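Local coordinates for protein Cyclase/dehydrase (Mycobacterium smegmatis str. MC2 155, PDB 5Z8O) that is of unknown function but has a START-type helix-grip fold, consistent with binding a lipid or other hydrophobic ligand, at residues H85-Q91 and D108-K114; S22-A26 and G36-L40. The contacts are given in a common frame with arbitrary orientation. Residues are numbered along the deposited sequence.

Overall arrangement
Contacts between residues distant in sequence can join strand to strand or a helical turn to a strand, and this chain has one of each. From the N terminus, strand 4-10 and helix 14-22 lead into interaction 2, where the turn after that helix meets strand 34-42, closing a short loop that holds helix 27-30. The chain then runs through strands 48-57, 60-69 and 75-83 before interaction 1 pairs strands 86-97 and 103-113 as a hairpin. The two loops follow in series, neither nested nor crossed. The centres of the two contacts lie about 19 Å apart, and their nearest atoms about 8 Å: one involves a strand outermost within this chain, the other two inner strands of the same sheet.

Interaction 1 (H85-Q91 and D108-K114); sequences HFTKQEQ and DLDVEVK
A classic beta bulge shows how an antiparallel hairpin absorbs one extra residue. Strands 88-91 and 108-113 run at 174°, their axes 4.4 Å apart. Lys-88/Glu-112 and Glu-90/Asp-110 are hydrogen-bonded pairs; Gln-89/Val-111 and Gln-91/Leu-109 are non-hydrogen-bonded. Beyond the bulge, Phe-86 pairs with Val-113 in a register shifted by one.

Backbone bonds run from Glu-90 N to Asp-110 O and from Asp-110 N to Glu-90 O, both 2.8 Å, and from Glu-112 N to Lys-88 O, 2.9 Å. At the bulge Glu-112 O accepts from Thr-87 N at 3.0 Å and, weakly, from Lys-88 N at 3.4 Å; Thr-87, near -93/-24, turns the corner. Lys-114 N to His-85 O, 2.7 Å, closes the end.

This hairpin belongs to the antiparallel sheet that wraps the long helix 119-144 in the helix-grip fold of START proteins: Leu-109, Val-111 and Val-113 touch that helix.

Charged side chains share the face bearing Lys-88, Glu-90, Asp-110 and Glu-112. An all-trans Lys-88 brings NZ 3.0 Å from Asp-110 OD2 in a salt bridge, and a long one, 3.9 Å, reaches Glu-90 OE1.

Among apolar contacts, Phe-86 (chi1 m) sets CE2 3.8 Å from Val-113 CG1 and 4.1 Å from Val-111 CB, the latter at the ring edge.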
loop_
_atom_site.group_PDB
_atom_site.type_symbol
_atom_site.label_atom_id
_atom_site.label_comp_id
_atom_site.label_asym_id
_atom_site.label_seq_id
_atom_site.Cartn_x
_atom_site.Cartn_y
_atom_site.Cartn_z
ATOM N N HIS B 85 -0.860 9.182 -8.705
ATOM C CA HIS B 85 -1.542 10.295 -9.363
ATOM C C HIS B 85 -1.986 11.413 -8.419
ATOM O O HIS B 85 -2.175 12.550 -8.864
ATOM C CB HIS B 85 -2.752 9.784 -10.155
ATOM C CG HIS B 85 -2.426 8.673 -11.104
ATOM N ND1 HIS B 85 -1.597 8.843 -12.191
ATOM C CD2 HIS B 85 -2.823 7.379 -11.134
ATOM C CE1 HIS B 85 -1.493 7.702 -12.848
ATOM N NE2 HIS B 85 -2.229 6.797 -12.227
ATOM N N PHE B 86 -2.157 11.128 -7.131
ATOM C CA PHE B 86 -2.701 12.108 -6.200
ATOM C C PHE B 86 -1.687 12.467 -5.125
ATOM O O PHE B 86 -0.989 11.596 -4.598
ATOM C CB PHE B 86 -3.986 11.589 -5.539
ATOM C CG PHE B 86 -5.126 11.397 -6.495
ATOM C CD1 PHE B 86 -5.230 10.243 -7.251
ATOM C CD2 PHE B 86 -6.099 12.374 -6.636
ATOM C CE1 PHE B 86 -6.278 10.068 -8.133
ATOM C CE2 PHE B 86 -7.151 12.204 -7.514
ATOM C CZ PHE B 86 -7.240 11.050 -8.263
ATOM N N THR B 87 -1.608 13.762 -4.809
ATOM C CA THR B 87 -0.894 14.219 -3.623
ATOM C C THR B 87 -1.805 14.370 -2.413
ATOM O O THR B 87 -1.321 14.314 -1.276
ATOM C CB THR B 87 -0.206 15.561 -3.889
ATOM O OG1 THR B 87 -1.177 16.514 -4.333
ATOM C CG2 THR B 87 0.865 15.415 -4.952
ATOM N N LYS B 88 -3.105 14.557 -2.631
ATOM C CA LYS B 88 -4.069 14.714 -1.552
ATOM C C LYS B 88 -5.385 14.092 -1.992
ATOM O O LYS B 88 -5.788 14.238 -3.150
ATOM C CB LYS B 88 -4.275 16.195 -1.194
ATOM C CG LYS B 88 -5.402 16.473 -0.201
ATOM C CD LYS B 88 -5.479 17.960 0.145
ATOM C CE LYS B 88 -6.842 18.335 0.686
ATOM N NZ LYS B 88 -6.827 19.621 1.445
ATOM N N GLN B 89 -6.037 13.382 -1.072
ATOM C CA GLN B 89 -7.412 12.940 -1.286
ATOM C C GLN B 89 -8.059 12.775 0.081
ATOM O O GLN B 89 -7.746 11.829 0.811
ATOM C CB GLN B 89 -7.474 11.647 -2.091
ATOM C CG GLN B 89 -8.891 11.232 -2.450
ATOM C CD GLN B 89 -9.402 10.114 -1.579
ATOM O OE1 GLN B 89 -8.618 9.374 -0.984
ATOM N NE2 GLN B 89 -10.720 9.988 -1.484
ATOM N N GLU B 90 -8.932 13.713 0.439
ATOM C CA GLU B 90 -9.636 13.693 1.713
ATOM C C GLU B 90 -11.126 13.559 1.439
ATOM O O GLU B 90 -11.709 14.401 0.748
ATOM C CB GLU B 90 -9.331 14.958 2.511
ATOM C CG GLU B 90 -7.861 15.084 2.886
ATOM C CD GLU B 90 -7.565 16.354 3.658
ATOM O OE1 GLU B 90 -8.509 17.140 3.884
ATOM O OE2 GLU B 90 -6.388 16.577 4.013
ATOM N N GLN B 91 -11.732 12.487 1.952
ATOM C CA GLN B 91 -13.130 12.176 1.679
ATOM C C GLN B 91 -13.871 11.937 2.987
ATOM O O GLN B 91 -13.420 11.149 3.823
ATOM C CB GLN B 91 -13.255 10.955 0.765
ATOM C CG GLN B 91 -14.687 10.655 0.354
ATOM C CD GLN B 91 -14.768 9.720 -0.831
ATOM O OE1 GLN B 91 -15.295 10.082 -1.882
ATOM N NE2 GLN B 91 -14.255 8.507 -0.666
ATOM N N ASP B 108 -18.145 14.632 1.003
ATOM C CA ASP B 108 -17.239 15.690 0.578
ATOM C C ASP B 108 -15.942 15.064 0.084
ATOM O O ASP B 108 -15.416 14.142 0.711
ATOM C CB ASP B 108 -16.935 16.663 1.718
ATOM C CG ASP B 108 -18.171 17.357 2.237
ATOM O OD1 ASP B 108 -18.173 17.743 3.422
ATOM O OD2 ASP B 108 -19.140 17.518 1.466
ATOM N N LEU B 109 -15.420 15.568 -1.032
ATOM C CA LEU B 109 -14.188 15.045 -1.606
ATOM C C LEU B 109 -13.272 16.198 -1.984
ATOM O O LEU B 109 -13.662 17.080 -2.756
ATOM C CB LEU B 109 -14.483 14.165 -2.822
ATOM C CG LEU B 109 -13.258 13.633 -3.561
ATOM C CD1 LEU B 109 -12.533 12.588 -2.709
ATOM C CD2 LEU B 109 -13.662 13.057 -4.908
ATOM N N ASP B 110 -12.062 16.192 -1.431
ATOM C CA ASP B 110 -11.081 17.256 -1.621
ATOM C C ASP B 110 -9.797 16.607 -2.118
ATOM O O ASP B 110 -9.117 15.914 -1.353
ATOM C CB ASP B 110 -10.853 18.030 -0.321
ATOM C CG ASP B 110 -10.086 19.315 -0.536
ATOM O OD1 ASP B 110 -9.972 19.752 -1.699
ATOM O OD2 ASP B 110 -9.610 19.895 0.462
ATOM N N VAL B 111 -9.465 16.815 -3.395
ATOM C CA VAL B 111 -8.348 16.117 -4.017
ATOM C C VAL B 111 -7.348 17.111 -4.600
ATOM O O VAL B 111 -7.676 18.248 -4.950
ATOM C CB VAL B 111 -8.813 15.127 -5.107
ATOM C CG1 VAL B 111 -9.790 14.125 -4.533
ATOM C CG2 VAL B 111 -9.446 15.870 -6.266
ATOM N N GLU B 112 -6.107 16.638 -4.714
ATOM C CA GLU B 112 -4.996 17.312 -5.374
ATOM C C GLU B 112 -4.359 16.263 -6.274
ATOM O O GLU B 112 -4.112 15.141 -5.823
ATOM C CB GLU B 112 -3.931 17.783 -4.365
ATOM C CG GLU B 112 -4.128 19.043 -3.503
ATOM C CD GLU B 112 -4.698 20.238 -4.220
ATOM O OE1 GLU B 112 -5.548 20.933 -3.629
ATOM O OE2 GLU B 112 -4.282 20.497 -5.366
ATOM N N VAL B 113 -4.078 16.608 -7.527
ATOM C CA VAL B 113 -3.456 15.654 -8.440
ATOM C C VAL B 113 -2.004 16.062 -8.641
ATOM O O VAL B 113 -1.647 17.240 -8.526
ATOM C CB VAL B 113 -4.198 15.540 -9.789
ATOM C CG1 VAL B 113 -5.583 14.937 -9.585
ATOM C CG2 VAL B 113 -4.295 16.892 -10.462
ATOM N N LYS B 114 -1.161 15.075 -8.961
ATOM C CA LYS B 114 0.271 15.340 -9.089
ATOM C C LYS B 114 0.574 16.190 -10.315
ATOM O O LYS B 114 1.325 17.168 -10.229
ATOM C CB LYS B 114 1.065 14.033 -9.137
ATOM C CG LYS B 114 1.109 13.294 -7.811
ATOM C CD LYS B 114 1.731 11.915 -7.954
ATOM C CE LYS B 114 1.838 11.222 -6.602
ATOM N NZ LYS B 114 2.713 10.019 -6.642
HETATM O O HOH W 1 1.831 8.904 -9.818
#

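Interaction 2 (S22-A26 and G36-L40); sequences SDFEA and GCWIL
One carboxylate can tie a helical turn to a strand by taking up a backbone amide, and Glu-25 does so here. Residues 24-26 form a 3-10 turn just after a helix. Asp-23, at -81/75, leaves helical geometry as the centre of an inverse gamma turn, with a weak hydrogen bond from Phe-24 N to Ser-22 O of 2.9 Å; Ala-26 N then donates a hydrogen bond to Asp-23 O at 3.1 Å. The facing residues 36-40 are extended up to Ile-39, and the closest CA atoms, those of Glu-25 and Cys-37, are 4.9 Å apart.

Glu-25 starts sideways from its CA, but chi1 near -68° (m) and chi2 trans carry its carboxylate to the strand. OE2 accepts the amide of Ile-39 N at 3.1 Å, with a nearly straight angle of 177°, and lies 3.6 Å from Ile-39 CG1, which chi1 m places beside it, while Glu-25 CG packs 3.3 Å from Cys-37 O. Cys-37, with chi1 trans, points toward the turn, its SG 3.3 Å from Phe-24 O and 3.8 Å from Phe-24 CB. The CB of Phe-24 also points toward the strand, yet chi1 m swings its ring away from it. The CA-to-CB bond of Trp-38 points away from the turn.

The contact thus joins the turn between helices 14-22 and 27-30 to strand 34-42, an outermost strand of the helix-grip sheet within this chain. Phe-24 reaches on to Leu-51 and Val-68 of strands 48-57 and 60-69, Ile-39 rests on Pro-48, and Trp-38 and Leu-40 pack against Gln-82 of the second subunit.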
loop_
_atom_site.group_PDB
_atom_site.type_symbol
_atom_site.label_atom_id
_atom_site.label_comp_id
_atom_site.label_asym_id
_atom_site.label_seq_id
_atom_site.Cartn_x
_atom_site.Cartn_y
_atom_site.Cartn_z
ATOM N N SER B 22 -18.756 1.267 5.734
ATOM C CA SER B 22 -17.692 0.835 6.635
ATOM C C SER B 22 -17.065 -0.489 6.223
ATOM O O SER B 22 -15.950 -0.796 6.663
ATOM C CB SER B 22 -18.225 0.711 8.064
ATOM O OG SER B 22 -19.138 -0.366 8.171
ATOM N N ASP B 23 -17.754 -1.283 5.403
ATOM C CA ASP B 23 -17.255 -2.584 4.960
ATOM C C ASP B 23 -16.276 -2.360 3.811
ATOM O O ASP B 23 -16.570 -2.605 2.639
ATOM C CB ASP B 23 -18.406 -3.485 4.536
ATOM C CG ASP B 23 -17.991 -4.931 4.396
ATOM O OD1 ASP B 23 -16.780 -5.224 4.504
ATOM O OD2 ASP B 23 -18.877 -5.774 4.150
ATOM N N PHE B 24 -15.078 -1.892 4.171
ATOM C CA PHE B 24 -14.111 -1.470 3.160
ATOM C C PHE B 24 -13.684 -2.630 2.271
ATOM O O PHE B 24 -13.535 -2.465 1.054
ATOM C CB PHE B 24 -12.893 -0.836 3.829
ATOM C CG PHE B 24 -13.228 0.330 4.707
ATOM C CD1 PHE B 24 -13.708 1.507 4.157
ATOM C CD2 PHE B 24 -13.059 0.253 6.079
ATOM C CE1 PHE B 24 -14.016 2.584 4.957
ATOM C CE2 PHE B 24 -13.367 1.329 6.887
ATOM C CZ PHE B 24 -13.846 2.497 6.325
ATOM N N GLU B 25 -13.479 -3.811 2.855
ATOM C CA GLU B 25 -13.012 -4.938 2.060
ATOM C C GLU B 25 -14.082 -5.490 1.126
ATOM O O GLU B 25 -13.749 -6.278 0.236
ATOM C CB GLU B 25 -12.474 -6.036 2.982
ATOM C CG GLU B 25 -11.188 -5.619 3.691
ATOM C CD GLU B 25 -10.540 -6.743 4.482
ATOM O OE1 GLU B 25 -11.257 -7.682 4.893
ATOM O OE2 GLU B 25 -9.307 -6.679 4.692
ATOM N N ALA B 26 -15.341 -5.086 1.285
ATOM C CA ALA B 26 -16.391 -5.458 0.346
ATOM C C ALA B 26 -16.560 -4.453 -0.787
ATOM O O ALA B 26 -17.368 -4.696 -1.691
ATOM C CB ALA B 26 -17.728 -5.633 1.076
ATOM N N GLY B 36 -9.450 -4.339 -5.403
ATOM C CA GLY B 36 -9.140 -4.885 -4.098
ATOM C C GLY B 36 -9.116 -3.802 -3.048
ATOM O O GLY B 36 -8.821 -2.639 -3.336
ATOM N N CYS B 37 -9.425 -4.192 -1.818
ATOM C CA CYS B 37 -9.310 -3.289 -0.684
ATOM C C CYS B 37 -8.953 -4.127 0.529
ATOM O O CYS B 37 -9.630 -5.116 0.822
ATOM C CB CYS B 37 -10.604 -2.510 -0.444
ATOM S SG CYS B 37 -10.468 -1.310 0.897
ATOM N N TRP B 38 -7.894 -3.729 1.228
ATOM C CA TRP B 38 -7.385 -4.498 2.351
ATOM C C TRP B 38 -7.188 -3.591 3.552
ATOM O O TRP B 38 -6.647 -2.487 3.430
ATOM C CB TRP B 38 -6.060 -5.187 2.009
ATOM C CG TRP B 38 -6.170 -6.144 0.878
ATOM C CD1 TRP B 38 -6.388 -7.491 0.955
ATOM C CD2 TRP B 38 -6.034 -5.836 -0.513
ATOM N NE1 TRP B 38 -6.416 -8.035 -0.307
ATOM C CE2 TRP B 38 -6.196 -7.040 -1.225
ATOM C CE3 TRP B 38 -5.797 -4.655 -1.226
ATOM C CZ2 TRP B 38 -6.130 -7.100 -2.617
ATOM C CZ3 TRP B 38 -5.727 -4.718 -2.608
ATOM C CH2 TRP B 38 -5.894 -5.932 -3.287
ATOM N N ILE B 39 -7.629 -4.071 4.708
ATOM C CA ILE B 39 -7.391 -3.393 5.976
ATOM C C ILE B 39 -5.947 -3.642 6.395
ATOM O O ILE B 39 -5.536 -4.791 6.594
ATOM C CB ILE B 39 -8.374 -3.887 7.043
ATOM C CG1 ILE B 39 -9.809 -3.658 6.559
ATOM C CG2 ILE B 39 -8.118 -3.198 8.376
ATOM C CD1 ILE B 39 -10.858 -4.204 7.484
ATOM N N LEU B 40 -5.167 -2.566 6.507
ATOM C CA LEU B 40 -3.756 -2.672 6.865
ATOM C C LEU B 40 -3.514 -2.564 8.365
ATOM O O LEU B 40 -2.574 -3.184 8.880
ATOM C CB LEU B 40 -2.947 -1.588 6.147
ATOM C CG LEU B 40 -2.905 -1.652 4.620
ATOM C CD1 LEU B 40 -2.105 -0.484 4.054
ATOM C CD2 LEU B 40 -2.315 -2.981 4.154
#